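PDB 4INZ: soluble epoxide hydrolase from Bacillus megaterium, which belongs to the alpha/beta hydrolase superfamily, folding as a mixed beta sheet flanked by helices with a helical lid above it. Local coordinates for residues A[169-172]-A[173-177]; A[210-213]-A[214-217]; A[159-162]-A[163-167]; A[200-203]-A[204-208]. The protein carries 1 engineered substitution. All blocks are in the same frame, centred on the assembly; numbering follows the deposited sequence. Where two conformers were deposited one is given.

Contact 1. Residues A[169-172]-A[173-177]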
# COMPACT_ATOMS: atom_id res chain seq x y z
N GLU A 169 8.96 21.55 -5.86
CA GLU A 169 9.08 21.29 -7.29
C GLU A 169 8.49 19.95 -7.70
O GLU A 169 8.20 19.74 -8.88
CB GLU A 169 10.54 21.37 -7.74
CG GLU A 169 11.39 20.20 -7.26
CD GLU A 169 12.75 20.14 -7.93
OE1 GLU A 169 13.75 20.48 -7.27
OE2 GLU A 169 12.81 19.75 -9.11
N VAL A 170 8.30 19.04 -6.75
CA VAL A 170 7.92 17.67 -7.09
C VAL A 170 6.52 17.56 -7.69
O VAL A 170 6.29 16.76 -8.59
CB VAL A 170 8.07 16.69 -5.90
CG1 VAL A 170 7.58 15.30 -6.27
CG2 VAL A 170 9.53 16.62 -5.46
N GLN A 171 5.58 18.36 -7.19
CA GLN A 171 4.23 18.31 -7.76
C GLN A 171 4.26 18.59 -9.26
O GLN A 171 3.69 17.84 -10.05
CB GLN A 171 3.26 19.26 -7.05
CG GLN A 171 1.85 19.13 -7.61
CD GLN A 171 0.82 19.94 -6.85
OE1 GLN A 171 1.13 20.58 -5.85
NE2 GLN A 171 -0.42 19.92 -7.33
N ASP A 172 4.92 19.67 -9.65
CA ASP A 172 5.05 20.00 -11.07
C ASP A 172 5.76 18.88 -11.83
O ASP A 172 5.38 18.53 -12.95
CB ASP A 172 5.78 21.34 -11.26
CG ASP A 172 6.13 21.61 -12.71
OD1 ASP A 172 5.23 22.01 -13.48
OD2 ASP A 172 7.32 21.43 -13.08
N TYR A 173 6.79 18.30 -11.21
CA TYR A 173 7.49 17.20 -11.86
C TYR A 173 6.52 16.06 -12.16
O TYR A 173 6.58 15.44 -13.22
CB TYR A 173 8.63 16.68 -10.98
CG TYR A 173 9.23 15.40 -11.52
CD1 TYR A 173 8.75 14.16 -11.11
CD2 TYR A 173 10.27 15.44 -12.44
CE1 TYR A 173 9.29 13.00 -11.60
CE2 TYR A 173 10.81 14.27 -12.94
CZ TYR A 173 10.32 13.05 -12.52
OH TYR A 173 10.86 11.88 -13.01
N MET A 174 5.63 15.78 -11.22
CA MET A 174 4.71 14.66 -11.38
C MET A 174 3.57 14.97 -12.35
O MET A 174 3.17 14.10 -13.13
CB MET A 174 4.13 14.22 -10.02
CG MET A 174 5.16 13.63 -9.07
SD MET A 174 5.94 12.13 -9.71
CE MET A 174 7.17 11.86 -8.44
N GLU A 175 3.07 16.20 -12.31
CA GLU A 175 1.89 16.59 -13.09
C GLU A 175 2.16 17.10 -14.50
O GLU A 175 1.33 16.91 -15.40
CB GLU A 175 1.11 17.69 -12.35
CG GLU A 175 0.49 17.30 -11.04
CD GLU A 175 -0.22 18.47 -10.40
OE1 GLU A 175 -1.11 18.24 -9.57
OE2 GLU A 175 0.12 19.63 -10.73
N ARG A 176 3.29 17.77 -14.70
CA ARG A 176 3.53 18.49 -15.95
C ARG A 176 3.47 17.58 -17.17
O ARG A 176 3.77 16.38 -17.08
CB ARG A 176 4.90 19.20 -15.90
CG ARG A 176 6.08 18.24 -15.93
CD ARG A 176 7.43 18.94 -15.71
NE ARG A 176 8.52 17.96 -15.67
CZ ARG A 176 9.81 18.26 -15.47
NH1 ARG A 176 10.20 19.51 -15.29
NH2 ARG A 176 10.71 17.28 -15.46
N ASP A 177 3.04 18.14 -18.30
CA ASP A 177 3.01 17.42 -19.56
C ASP A 177 2.32 16.07 -19.45
O ASP A 177 2.92 15.01 -19.66
CB ASP A 177 4.43 17.26 -20.11
CG ASP A 177 5.11 18.60 -20.29
OD1 ASP A 177 4.76 19.31 -21.25
OD2 ASP A 177 5.98 18.94 -19.46

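Contact 2. Residues A[210-213]-A[214-217]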
# COMPACT_ATOMS: atom_id res chain seq x y z
N ASN A 210 -8.26 12.53 -12.09
CA ASN A 210 -9.32 12.61 -11.07
C ASN A 210 -8.79 12.84 -9.66
O ASN A 210 -9.43 13.48 -8.83
CB ASN A 210 -10.19 11.35 -11.11
CG ASN A 210 -11.04 11.27 -12.37
OD1 ASN A 210 -11.50 12.29 -12.87
ND2 ASN A 210 -11.24 10.05 -12.89
N GLY A 211 -7.60 12.30 -9.39
CA GLY A 211 -6.99 12.38 -8.08
C GLY A 211 -6.26 13.69 -7.89
O GLY A 211 -6.35 14.58 -8.72
N SER A 212 -5.51 13.79 -6.79
CA SER A 212 -4.73 14.98 -6.48
C SER A 212 -3.29 14.63 -6.16
O SER A 212 -3.01 13.96 -5.16
CB SER A 212 -5.34 15.73 -5.29
OG SER A 212 -4.44 16.73 -4.83
N VAL A 213 -2.37 15.08 -7.00
CA VAL A 213 -0.96 14.83 -6.74
C VAL A 213 -0.54 15.51 -5.43
O VAL A 213 0.27 14.96 -4.68
CB VAL A 213 -0.08 15.30 -7.91
CG1 VAL A 213 1.40 15.24 -7.52
CG2 VAL A 213 -0.35 14.43 -9.13
N LEU A 214 -1.11 16.67 -5.15
CA LEU A 214 -0.83 17.35 -3.88
C LEU A 214 -1.18 16.44 -2.71
O LEU A 214 -0.38 16.24 -1.79
CB LEU A 214 -1.58 18.68 -3.78
CG LEU A 214 -1.43 19.43 -2.46
CD1 LEU A 214 0.04 19.68 -2.14
CD2 LEU A 214 -2.20 20.74 -2.49
N SER A 215 -2.38 15.87 -2.75
CA SER A 215 -2.82 14.93 -1.72
C SER A 215 -1.88 13.74 -1.60
O SER A 215 -1.51 13.34 -0.50
CB SER A 215 -4.22 14.42 -2.04
OG SER A 215 -5.18 15.46 -1.98
N MET A 216 -1.51 13.17 -2.75
CA MET A 216 -0.64 12.01 -2.74
C MET A 216 0.70 12.33 -2.05
O MET A 216 1.16 11.57 -1.20
CB MET A 216 -0.46 11.48 -4.17
CG MET A 216 -1.81 11.11 -4.82
SD MET A 216 -1.89 11.08 -6.63
CE MET A 216 -0.92 9.62 -6.99
N LEU A 217 1.30 13.47 -2.41
CA LEU A 217 2.57 13.88 -1.82
C LEU A 217 2.43 14.23 -0.34
O LEU A 217 3.38 14.09 0.43
CB LEU A 217 3.16 15.06 -2.60
CG LEU A 217 3.57 14.72 -4.03
CD1 LEU A 217 3.93 15.96 -4.85
CD2 LEU A 217 4.72 13.71 -4.03
O HOH W 1 -3.25 18.31 -6.80

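Contact 3. Residues A[159-162]-A[163-167]. Engineered in segment 159-162: Ala162 (natural residue Met).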
# COMPACT_ATOMS: atom_id res chain seq x y z
N SER A 159 15.64 5.34 -0.56
CA SER A 159 14.56 6.12 0.03
C SER A 159 14.75 7.64 -0.10
O SER A 159 13.94 8.41 0.41
CB SER A 159 14.37 5.76 1.51
OG SER A 159 13.89 4.43 1.66
N GLU A 160 15.82 8.05 -0.78
CA GLU A 160 16.16 9.47 -0.89
C GLU A 160 15.03 10.28 -1.52
O GLU A 160 14.91 11.48 -1.28
CB GLU A 160 17.44 9.66 -1.70
CG GLU A 160 18.72 9.27 -0.97
CD GLU A 160 19.96 9.42 -1.83
OE1 GLU A 160 21.08 9.19 -1.32
OE2 GLU A 160 19.81 9.78 -3.02
N TYR A 161 14.21 9.61 -2.33
CA TYR A 161 13.11 10.30 -3.01
C TYR A 161 12.11 10.86 -2.00
O TYR A 161 11.44 11.86 -2.28
CB TYR A 161 12.42 9.37 -4.01
CG TYR A 161 11.64 8.25 -3.36
CD1 TYR A 161 12.26 7.06 -3.02
CD2 TYR A 161 10.28 8.39 -3.09
CE1 TYR A 161 11.55 6.04 -2.41
CE2 TYR A 161 9.56 7.37 -2.48
CZ TYR A 161 10.21 6.20 -2.15
OH TYR A 161 9.50 5.18 -1.55
N ALA A 162 12.00 10.22 -0.84
CA ALA A 162 11.07 10.68 0.19
C ALA A 162 11.46 12.06 0.71
O ALA A 162 10.60 12.89 1.01
CB ALA A 162 10.98 9.68 1.32
N LYS A 163 12.76 12.31 0.81
CA LYS A 163 13.25 13.63 1.17
C LYS A 163 12.95 14.61 0.04
O LYS A 163 12.48 15.72 0.27
CB LYS A 163 14.74 13.57 1.49
CG LYS A 163 15.37 14.91 1.84
CD LYS A 163 14.68 15.58 3.02
CE LYS A 163 15.54 16.72 3.58
NZ LYS A 163 16.76 16.20 4.26
N TRP A 164 13.21 14.18 -1.19
CA TRP A 164 12.94 15.02 -2.35
C TRP A 164 11.45 15.37 -2.44
O TRP A 164 11.10 16.49 -2.81
CB TRP A 164 13.41 14.34 -3.63
CG TRP A 164 13.26 15.18 -4.86
CD1 TRP A 164 13.76 16.44 -5.05
CD2 TRP A 164 12.59 14.82 -6.07
NE1 TRP A 164 13.43 16.89 -6.30
CE2 TRP A 164 12.72 15.92 -6.95
CE3 TRP A 164 11.90 13.69 -6.50
CZ2 TRP A 164 12.17 15.91 -8.23
CZ3 TRP A 164 11.35 13.68 -7.77
CH2 TRP A 164 11.49 14.78 -8.62
N PHE A 165 10.59 14.43 -2.08
CA PHE A 165 9.14 14.67 -2.12
C PHE A 165 8.70 15.80 -1.19
O PHE A 165 7.57 16.26 -1.25
CB PHE A 165 8.34 13.41 -1.79
CG PHE A 165 8.22 12.45 -2.94
CD1 PHE A 165 8.99 12.59 -4.08
CD2 PHE A 165 7.31 11.39 -2.87
CE1 PHE A 165 8.88 11.69 -5.13
CE2 PHE A 165 7.19 10.49 -3.92
CZ PHE A 165 7.97 10.64 -5.06
N GLN A 166 9.60 16.24 -0.31
CA GLN A 166 9.29 17.34 0.59
C GLN A 166 9.34 18.67 -0.18
O GLN A 166 8.72 19.66 0.22
CB GLN A 166 10.26 17.38 1.77
CG GLN A 166 10.45 16.04 2.49
CD GLN A 166 9.18 15.52 3.15
OE1 GLN A 166 8.46 16.27 3.82
NE2 GLN A 166 8.90 14.24 2.98
N LYS A 167 10.07 18.68 -1.30
CA LYS A 167 10.29 19.90 -2.07
C LYS A 167 9.08 20.30 -2.91
O LYS A 167 8.34 19.45 -3.40
CB LYS A 167 11.52 19.76 -2.97
CG LYS A 167 12.80 19.41 -2.22
CD LYS A 167 13.44 20.65 -1.61
CE LYS A 167 14.24 21.43 -2.64
NZ LYS A 167 14.83 22.67 -2.08

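Contact 4. Residues A[200-203]-A[204-208]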
# COMPACT_ATOMS: atom_id res chain seq x y z
N ASP A 200 -5.35 -0.43 -19.30
CA ASP A 200 -4.78 -0.18 -17.97
C ASP A 200 -4.15 1.20 -17.93
O ASP A 200 -4.28 1.93 -16.94
CB ASP A 200 -3.70 -1.21 -17.61
CG ASP A 200 -4.27 -2.59 -17.38
OD1 ASP A 200 -5.41 -2.72 -16.88
OD2 ASP A 200 -3.55 -3.56 -17.70
N VAL A 201 -3.45 1.56 -19.00
CA VAL A 201 -2.80 2.86 -19.08
C VAL A 201 -3.85 3.96 -18.98
O VAL A 201 -3.68 4.93 -18.24
CB VAL A 201 -1.97 3.00 -20.39
CG1 VAL A 201 -1.51 4.45 -20.60
CG2 VAL A 201 -0.76 2.06 -20.36
N GLN A 202 -4.95 3.80 -19.71
CA GLN A 202 -6.04 4.77 -19.68
C GLN A 202 -6.64 4.90 -18.29
O GLN A 202 -6.97 6.00 -17.84
CB GLN A 202 -7.13 4.37 -20.69
CG GLN A 202 -8.28 5.37 -20.76
CD GLN A 202 -7.84 6.72 -21.28
OE1 GLN A 202 -7.69 6.91 -22.49
NE2 GLN A 202 -7.61 7.67 -20.37
N ALA A 203 -6.77 3.77 -17.60
CA ALA A 203 -7.32 3.78 -16.25
C ALA A 203 -6.40 4.55 -15.31
O ALA A 203 -6.86 5.32 -14.47
CB ALA A 203 -7.54 2.37 -15.73
N TYR A 204 -5.09 4.33 -15.44
CA TYR A 204 -4.13 5.07 -14.63
C TYR A 204 -4.19 6.56 -14.93
O TYR A 204 -4.19 7.38 -14.01
CB TYR A 204 -2.72 4.55 -14.86
CG TYR A 204 -2.27 3.52 -13.85
CD1 TYR A 204 -1.59 3.91 -12.70
CD2 TYR A 204 -2.52 2.17 -14.04
CE1 TYR A 204 -1.16 2.98 -11.78
CE2 TYR A 204 -2.10 1.23 -13.11
CZ TYR A 204 -1.42 1.64 -11.98
OH TYR A 204 -0.99 0.72 -11.05
N MET A 205 -4.23 6.91 -16.21
CA MET A 205 -4.28 8.32 -16.59
C MET A 205 -5.52 8.98 -16.01
O MET A 205 -5.46 10.09 -15.48
CB MET A 205 -4.24 8.50 -18.11
CG MET A 205 -2.95 8.03 -18.78
SD MET A 205 -1.46 8.79 -18.09
CE MET A 205 -1.78 10.52 -18.40
N ASN A 206 -6.67 8.31 -16.14
CA ASN A 206 -7.89 8.80 -15.51
C ASN A 206 -7.72 9.01 -14.01
O ASN A 206 -8.22 10.00 -13.45
CB ASN A 206 -9.05 7.83 -15.75
CG ASN A 206 -9.58 7.87 -17.16
OD1 ASN A 206 -9.30 8.81 -17.92
ND2 ASN A 206 -10.36 6.85 -17.52
N SER A 207 -7.05 8.06 -13.35
CA SER A 207 -6.90 8.14 -11.90
C SER A 207 -6.12 9.38 -11.50
O SER A 207 -6.42 10.01 -10.49
CB SER A 207 -6.23 6.88 -11.33
OG SER A 207 -4.82 6.92 -11.45
N TRP A 208 -5.12 9.75 -12.30
CA TRP A 208 -4.30 10.92 -12.01
C TRP A 208 -5.04 12.22 -12.31
O TRP A 208 -4.89 13.22 -11.58
CB TRP A 208 -2.96 10.83 -12.74
CG TRP A 208 -2.14 9.67 -12.24
CD1 TRP A 208 -2.17 9.13 -10.98
CD2 TRP A 208 -1.20 8.89 -12.98
NE1 TRP A 208 -1.29 8.07 -10.89
CE2 TRP A 208 -0.69 7.91 -12.11
CE3 TRP A 208 -0.73 8.94 -14.30
CZ2 TRP A 208 0.27 6.98 -12.52
CZ3 TRP A 208 0.22 8.01 -14.71
CH2 TRP A 208 0.71 7.04 -13.81

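Contact 1. Residues A[169-172]-A[173-177]
Gln171 and Glu175 face each other one turn apart near the start of helix 169-193, and their side chains join over the outside of that turn. From CB the Gln171 chain runs out fully extended, CG anti to the backbone N (chi1 -177°). Its CG packs against the Glu175 carboxylate, 3.5 Å from Glu175 CD; its amide carbon follows at slightly longer range; at the tip Gln171 NE2 donates to Glu175 OE1 over 2.9 Å. The N-H points almost straight at the oxygen (173°), and that oxygen lies in the plane of the Gln171 amide, yet the donor reaches it from above the carboxylate plane, the two flat groups being turned 74° apart. Beneath this bridge Glu175 N donates to Gln171 O, so the same pair is tied through backbone and side chain.

On the next flank Val170 and Met174 run alongside each other, Val170 CG1 lying 4.1 Å from Met174 CG, and both face Phe165 of the preceding turn. Asp172 and Arg176 meet more loosely. Arg176 CG sits between its backbone N and carbonyl carbon, and the first carbons of the side chain fold over the Asp172 carbonyl, Arg176 CG lying 3.1 Å from Asp172 O. The guanidinium stays beyond salt-bridge distance, with Arg176 NH1 4.1 Å from Asp172 OD2 and the two planes nearly perpendicular.

Because the Gln171-Glu175 link is amide to carboxylate, it should partly offset the carboxylate's charge beside apolar Val213, whereas the opposite charges of Asp172 and Arg176 probably attract weakly.

Contact 2. Residues A[210-213]-A[214-217]
Ser212 is the N-cap of helix 213-220, its side chain accepting from Ser215 in the first turn. Among the polar contacts, Ser212 OG takes the N-H of Ser215 N over 3.1 Å, nearly straight (171°). Its hydroxyl is carried there by a first torsion of 168°, which turns OG away from its own backbone N and back over the opening turn. A water 2.8 Å from Ser212 OG also accepts from Leu214 N, so two of the amides at the helix start are met by the serine oxygen and its water. The backbone bonds begin here too: Met216 N reaches Ser212 O at 2.9 Å, and Leu217 N donates to Val213 O. Ser215 OG, close beside the capping oxygen, has its strong partner in Tyr87 OH.

The apolar contacts lie on another side of the turn. Val213 and Leu217 point the same way, Val213 CG1 meeting Leu217 CD1 at 3.7 Å. In the conformer given, Met216 CG and SD lie near the Ser212 carbonyl, while Val213 CG2 is only at the margin of contact with that sulfur.

Gly211 leaves helical geometry after helix 198-210, and the cap starts the next helix two residues on. Val213 and Leu214 pack on helix 169-193, Met216 turns to the loop residues Pro48 and Tyr75, and Ser212 makes backbone hydrogen bonds with Gly74, binding this helix junction to loops of the hydrolase domain.

Contact 3. Residues A[159-162]-A[163-167]
Lys163 opens the second half of this short helix with a weak hydrogen bond from its N to Glu160 O, bent to 125°, while the stem of its side chain, CB, lies 3.5 Å from the same oxygen. Trp164 N donates to the same Glu160 O over 3.2 Å and much more straightly. The Trp164 CB rests near Tyr161 O, but the indole swings off to helix 169-193, where it meets Tyr173 edge to face.

Phe165 meets Tyr161 with both backbone and ring. Its N donates to Tyr161 O over 2.7 Å, and CD1 of its ring passes close to this oxygen as well. Tyr161 adopts a first torsion of 69°, placing CG between its backbone N and carbonyl carbon, and this brings the ring edge over one face of Phe165. The result is a T-shaped pair, centroids 5.3 Å apart and planes at 72°; Tyr161 CD2 makes the touch, 3.8 Å from Phe165 CZ and offset toward the rim of the ring below.

Gln166 then bends back at chi2, bringing NE2 to Ala162 O at 2.9 Å. The acceptor lies near the Gln166 amide plane, but the N-H arrives tilted from the carbonyl plane of Ala162, an engineered residue. The same nitrogen also donates to Tyr220 O. A type I turn from Trp164 to Lys167 leads away from the helix.

Here the glutamine side chain supplies a donor for Ala162 O and joins it to Tyr220, while the aromatic edge, with its partly positive hydrogens, meets the electron-rich face of Phe165.

Contact 4. Residues A[200-203]-A[204-208]
Gln202 takes CG anti to its backbone N (chi1 -178°) and then bends at chi2, while Asn206 has CG anti to its carbonyl carbon; together these torsions bring the two amides over the same turn of helix 198-210. Gln202 NE2 approaches Asn206 OD1 at 3.2 Å, but the N-H is bent to 123° and the bond is weak. The amide planes are only 27° apart, and Asn206 CG lies 3.3 Å from Gln202 O, which also accepts from Asn206 N.

On another flank Met205 CG settles near Val201 O at 3.2 Å, with Val201 CG1 and Met205 CG in looser apolar contact. The Tyr204 ring turns its edge to Asp200 O, CD2 coming to 3.4 Å with the oxygen near the ring plane, while Tyr204 N donates to that carbonyl. Both polar ends look to the loop below: Tyr204 OH bonds Asp49 OD1, and Asp200 OD1 bonds His52 NE2.

One turn on, Ser207 OG donates to Tyr204 O over 2.7 Å, the same oxygen that takes Trp208 N and lies over one face of the Trp208 indole.

The buried Ser207 hydroxyl thus finds an acceptor inside the helix, an oxygen gripped by two donors, whereas the bent bond between exposed Gln202 and Asn206 probably adds little; Asp200, Tyr204 and Trp208 make polar ties to the loop holding Pro48, Asp49 and His52.

From the N terminus the order is contact 3, contact 1, contact 4, contact 2. Each is local, closing only a helical turn or a cap, and they follow in series without nesting or crossing. All belong to the helices inserted between strands 131-137 and 248-253 of the sheet. Contact 3 meets contact 1 where Trp164 and Phe165 pack on Val170, Tyr173 and Met174; contact 2 then joins both, Val213 reaching Met174 and Glu175, and Leu217 reaching Phe165. Contact 4 touches contact 2 through Trp208 and Met216, but its nearest atoms stay about 7 Å from contact 1 and about 11 Å from contact 3.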